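NAD-dependent epimerase/dehydratase (Methylobacillus flagellatus KT, PDB 3GPI) is of unknown function but belongs to the NAD-dependent epimerase/dehydratase family, and so probably binds a dinucleotide cofactor and carries out redox chemistry on a still unidentified substrate. Local coordinates at residues A[62-67]-A[94-99]; A[101-106]-A[148-153]. One frame throughout, in Å; residues are numbered along the deposited sequence.

Contact 2 lies within the Rossmann-type sheet of the epimerase/dehydratase family, while contact 1, about 13 Å away between centres, sits at the end of that sheet where the chain enters strand 66-69. Contact 1 comes first along the chain: it joins this entry to the turn that ends helix 86-95, and a few residues later the chain becomes strand 103-109, which contact 2 pairs with strand 149-158. Strands 66-69 and 103-109 are neighbours, so the two sites meet directly. Glu65 O lies 2.7 Å from Gln102 N, and Leu67 O 2.8 Å from Phe105 N, both probable hydrogen bonds, while Ile66 packs on His103 and Phe105. Three successive parallel strands are thus tied together.

Contact 1: residues A[62-67]-A[94-99]; sequences LRPEIL and SALEGA
Arg63 sets CG anti to its own carbonyl carbon (chi1 -64°) and then bends at chi3, which swings the guanidinium over to the far segment. There NH2 gives a hydrogen bond to Gly98 O at 2.9 Å. The bond is somewhat bent, with the donor above the carbonyl plane and the oxygen near the edge of the guanidinium, tilted slightly out of its plane. Leu96 also has CG anti to the carbonyl carbon (chi1 -74°), and its two methyls divide the apolar work. Leu96 CD2 lies 3.8 Å from Pro64 CG; the side chains of Leu96 and Leu67 cross obliquely, Leu96 CD1 4.1 Å from Leu67 CD2. Leu67 answers with CG anti to its backbone N.

This is the return leg of a beta-alpha-beta crossover: helix 86-95 gives way to a type II beta turn from Leu96 to Ala99, closed by Ala99 N to Leu96 O at 2.9 Å, and the chain heads back to strand 103-109 beside strand 66-69. Gly98 sits in the turn at a positive phi, where a CB would collide with Glu97 O. Ala99 comes out of the turn with CB against Pro64 CD, 3.9 Å away. Pro64 and Leu67 also rest on Leu7 of strand 6-9, and Leu67 reaches Thr92 and Leu93 on the helix, while the Arg63-Gly98 bond lies at the exposed margin.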
# COMPACT_ATOMS: atom_id res chain seq x y z
N LEU A 62 -22.27 -10.42 -4.44
CA LEU A 62 -22.07 -9.07 -3.93
C LEU A 62 -22.22 -8.01 -5.01
O LEU A 62 -22.39 -6.83 -4.72
CB LEU A 62 -20.68 -8.93 -3.30
CG LEU A 62 -20.42 -9.81 -2.08
CD1 LEU A 62 -18.91 -9.79 -1.76
CD2 LEU A 62 -21.25 -9.31 -0.91
N ARG A 63 -22.13 -8.43 -6.25
CA ARG A 63 -22.23 -7.53 -7.40
C ARG A 63 -21.45 -6.21 -7.23
O ARG A 63 -22.01 -5.13 -7.39
CB ARG A 63 -23.72 -7.26 -7.72
CG ARG A 63 -24.40 -8.56 -8.15
CD ARG A 63 -25.78 -8.35 -8.79
NE ARG A 63 -25.65 -7.50 -9.98
CZ ARG A 63 -25.07 -7.86 -11.11
NH1 ARG A 63 -24.95 -6.96 -12.08
NH2 ARG A 63 -24.66 -9.09 -11.33
N PRO A 64 -20.15 -6.31 -6.93
CA PRO A 64 -19.43 -5.04 -6.76
C PRO A 64 -19.25 -4.31 -8.11
O PRO A 64 -19.09 -4.96 -9.15
CB PRO A 64 -18.06 -5.50 -6.25
CG PRO A 64 -17.88 -6.86 -6.90
CD PRO A 64 -19.26 -7.47 -6.72
N GLU A 65 -19.24 -2.98 -8.07
CA GLU A 65 -18.80 -2.20 -9.22
C GLU A 65 -17.29 -1.98 -9.15
O GLU A 65 -16.68 -1.72 -10.18
CB GLU A 65 -19.49 -0.85 -9.22
CG GLU A 65 -20.89 -0.93 -9.87
CD GLU A 65 -22.06 -1.01 -8.90
OE1 GLU A 65 -21.98 -0.53 -7.74
OE2 GLU A 65 -23.12 -1.50 -9.36
N ILE A 66 -16.71 -2.05 -7.95
CA ILE A 66 -15.29 -1.80 -7.78
C ILE A 66 -14.66 -2.93 -6.99
O ILE A 66 -15.20 -3.35 -5.95
CB ILE A 66 -15.03 -0.46 -7.03
CG1 ILE A 66 -15.69 0.73 -7.73
CG2 ILE A 66 -13.54 -0.21 -6.79
CD1 ILE A 66 -15.05 1.16 -9.02
N LEU A 67 -13.54 -3.47 -7.50
CA LEU A 67 -12.70 -4.38 -6.72
C LEU A 67 -11.45 -3.66 -6.28
O LEU A 67 -10.78 -3.07 -7.12
CB LEU A 67 -12.32 -5.58 -7.57
CG LEU A 67 -11.28 -6.54 -6.96
CD1 LEU A 67 -11.78 -7.22 -5.69
CD2 LEU A 67 -10.89 -7.58 -8.02
N SER A 94 -11.98 -14.16 -12.12
CA SER A 94 -12.81 -15.19 -12.72
C SER A 94 -14.10 -15.37 -11.92
O SER A 94 -15.19 -15.50 -12.51
CB SER A 94 -12.05 -16.50 -12.75
OG SER A 94 -12.90 -17.53 -13.22
N ALA A 95 -13.99 -15.34 -10.60
CA ALA A 95 -15.16 -15.55 -9.71
C ALA A 95 -16.13 -14.38 -9.82
O ALA A 95 -17.31 -14.52 -9.46
CB ALA A 95 -14.73 -15.75 -8.28
N LEU A 96 -15.65 -13.23 -10.29
CA LEU A 96 -16.50 -12.05 -10.44
C LEU A 96 -17.14 -11.97 -11.79
O LEU A 96 -17.74 -10.94 -12.11
CB LEU A 96 -15.71 -10.76 -10.15
CG LEU A 96 -15.46 -10.60 -8.65
CD1 LEU A 96 -14.46 -9.47 -8.36
CD2 LEU A 96 -16.76 -10.37 -7.86
N GLU A 97 -16.99 -13.00 -12.62
CA GLU A 97 -17.70 -13.04 -13.88
C GLU A 97 -19.20 -13.03 -13.58
O GLU A 97 -19.79 -13.96 -12.96
CB GLU A 97 -17.29 -14.22 -14.76
CG GLU A 97 -17.84 -14.15 -16.19
CD GLU A 97 -17.03 -14.95 -17.20
OE1 GLU A 97 -17.22 -14.75 -18.41
OE2 GLU A 97 -16.20 -15.77 -16.77
N GLY A 98 -19.80 -11.97 -14.06
CA GLY A 98 -21.22 -11.69 -13.85
C GLY A 98 -21.45 -10.42 -13.05
O GLY A 98 -22.54 -9.86 -13.11
N ALA A 99 -20.46 -10.00 -12.25
CA ALA A 99 -20.60 -8.75 -11.49
C ALA A 99 -20.49 -7.57 -12.44
O ALA A 99 -19.86 -7.66 -13.50
CB ALA A 99 -19.47 -8.65 -10.44

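Contact 2: residues A[101-106]-A[148-153]; sequences LQHVFF and SSTILR
His103 turns its imidazole across the neighbouring strand with chi1 at -148°, well away from a staggered position, and both ring nitrogens find a hydroxyl, on Thr150 of the strand and on Ser148 just before it. NE2 donates to Thr150 OG1 at 2.9 Å, almost straight (173°) and in the plane of the ring. The other, ND1, lies 2.9 Å from Ser148 OG, a hydrogen bond whose direction is open. The backbone at Ser148 and Ser149 passes over one imidazole face, with CE1 3.3 Å from Ser149 N. Ser148 places OG anti to its backbone N, whereas Thr150 has OG1 anti to the carbonyl carbon (chi1 -63°).

Beneath these side chains strands 103-106 and 149-153 run parallel as neighbours in the Rossmann-type sheet. Four backbone hydrogen bonds stitch them, from Val104 N to Ser148 O at one end to Leu152 N to Phe106 O, 2.7 Å, at the other. Phe105 and Thr150 lie side by side on one sheet face, Phe105 CD1 3.8 Å from Thr150 CB. His103 CD2 sits over one face of the Phe105 ring, toward its rim, and Leu197 and Ile198 of helix 187-201 also touch Phe105. Phe106, with CG anti to the backbone N, goes to the other face, near Ile151 and helix 132-143.

An alanine in place of His103 would lose both imidazole bonds and would probably loosen the hold on Ser148 and Thr150. Since Thr150 OG1 also bonds Glu207 O, its own proton is likely spent there, which suits it to accept from NE2 and suggests that this nitrogen stays protonated.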
# COMPACT_ATOMS: atom_id res chain seq x y z
N LEU A 101 -18.68 -5.15 -12.77
CA LEU A 101 -17.39 -4.59 -12.40
C LEU A 101 -16.95 -3.49 -13.36
O LEU A 101 -16.87 -3.70 -14.58
CB LEU A 101 -16.38 -5.75 -12.38
CG LEU A 101 -14.99 -5.49 -11.81
CD1 LEU A 101 -15.15 -5.11 -10.36
CD2 LEU A 101 -14.14 -6.77 -11.94
N GLN A 102 -16.67 -2.31 -12.81
CA GLN A 102 -16.28 -1.14 -13.60
C GLN A 102 -14.80 -0.79 -13.45
O GLN A 102 -14.24 -0.12 -14.31
CB GLN A 102 -17.10 0.07 -13.18
CG GLN A 102 -18.58 -0.06 -13.53
CD GLN A 102 -19.42 1.05 -12.91
OE1 GLN A 102 -19.13 1.51 -11.79
NE2 GLN A 102 -20.48 1.44 -13.60
N HIS A 103 -14.18 -1.19 -12.36
CA HIS A 103 -12.79 -0.83 -12.15
C HIS A 103 -12.16 -1.76 -11.14
O HIS A 103 -12.79 -2.18 -10.18
CB HIS A 103 -12.63 0.62 -11.65
CG HIS A 103 -11.36 1.27 -12.11
ND1 HIS A 103 -11.15 1.66 -13.42
CD2 HIS A 103 -10.20 1.50 -11.46
CE1 HIS A 103 -9.94 2.18 -13.53
NE2 HIS A 103 -9.34 2.10 -12.36
N VAL A 104 -10.89 -2.06 -11.37
CA VAL A 104 -10.07 -2.79 -10.41
C VAL A 104 -8.93 -1.90 -9.92
O VAL A 104 -8.16 -1.38 -10.71
CB VAL A 104 -9.46 -4.03 -11.04
CG1 VAL A 104 -8.58 -4.74 -10.02
CG2 VAL A 104 -10.54 -4.96 -11.53
N PHE A 105 -8.83 -1.70 -8.61
CA PHE A 105 -7.66 -1.05 -8.00
C PHE A 105 -6.78 -2.14 -7.43
O PHE A 105 -7.24 -2.93 -6.58
CB PHE A 105 -8.07 -0.06 -6.91
CG PHE A 105 -8.82 1.13 -7.41
CD1 PHE A 105 -8.13 2.23 -7.90
CD2 PHE A 105 -10.22 1.15 -7.47
CE1 PHE A 105 -8.79 3.33 -8.37
CE2 PHE A 105 -10.90 2.28 -7.96
CZ PHE A 105 -10.19 3.36 -8.41
N PHE A 106 -5.52 -2.21 -7.89
CA PHE A 106 -4.66 -3.28 -7.46
C PHE A 106 -3.51 -2.69 -6.67
O PHE A 106 -2.78 -1.83 -7.21
CB PHE A 106 -4.17 -4.03 -8.71
CG PHE A 106 -3.16 -5.11 -8.42
CD1 PHE A 106 -3.56 -6.35 -7.96
CD2 PHE A 106 -1.81 -4.87 -8.61
CE1 PHE A 106 -2.62 -7.36 -7.66
CE2 PHE A 106 -0.86 -5.86 -8.33
CZ PHE A 106 -1.25 -7.10 -7.86
N SER A 148 -10.29 -2.41 -17.09
CA SER A 148 -10.28 -1.02 -16.62
C SER A 148 -9.73 -1.08 -15.19
O SER A 148 -10.34 -1.68 -14.33
CB SER A 148 -11.69 -0.47 -16.60
OG SER A 148 -11.71 0.88 -16.19
N SER A 149 -8.57 -0.44 -14.95
CA SER A 149 -7.83 -0.70 -13.72
C SER A 149 -6.80 0.36 -13.45
O SER A 149 -6.37 1.07 -14.32
CB SER A 149 -7.14 -2.07 -13.80
OG SER A 149 -6.19 -2.10 -14.84
N THR A 150 -6.38 0.41 -12.19
CA THR A 150 -5.35 1.29 -11.70
C THR A 150 -4.49 0.46 -10.77
O THR A 150 -4.97 -0.08 -9.78
CB THR A 150 -5.93 2.44 -10.93
OG1 THR A 150 -6.74 3.22 -11.81
CG2 THR A 150 -4.79 3.33 -10.35
N ILE A 151 -3.21 0.37 -11.12
CA ILE A 151 -2.22 -0.27 -10.27
C ILE A 151 -1.63 0.82 -9.38
O ILE A 151 -1.26 1.91 -9.81
CB ILE A 151 -1.12 -0.84 -11.16
CG1 ILE A 151 -1.66 -2.02 -11.97
CG2 ILE A 151 0.10 -1.27 -10.33
CD1 ILE A 151 -0.77 -2.33 -13.15
N LEU A 152 -1.58 0.48 -8.09
CA LEU A 152 -1.06 1.41 -7.07
C LEU A 152 0.20 0.79 -6.48
O LEU A 152 0.10 -0.15 -5.66
CB LEU A 152 -2.12 1.58 -5.98
CG LEU A 152 -3.44 2.14 -6.54
CD1 LEU A 152 -4.52 2.00 -5.49
CD2 LEU A 152 -3.29 3.57 -7.02
N ARG A 153 1.38 1.28 -6.90
CA ARG A 153 2.62 0.72 -6.33
C ARG A 153 2.95 1.47 -5.05
O ARG A 153 3.38 2.62 -5.10
CB ARG A 153 3.76 0.88 -7.34
CG ARG A 153 3.61 -0.10 -8.50
CD ARG A 153 4.73 0.07 -9.54
NE ARG A 153 4.48 -0.81 -10.68
CZ ARG A 153 4.99 -0.60 -11.90
NH1 ARG A 153 5.76 0.43 -12.14
NH2 ARG A 153 4.66 -1.45 -12.86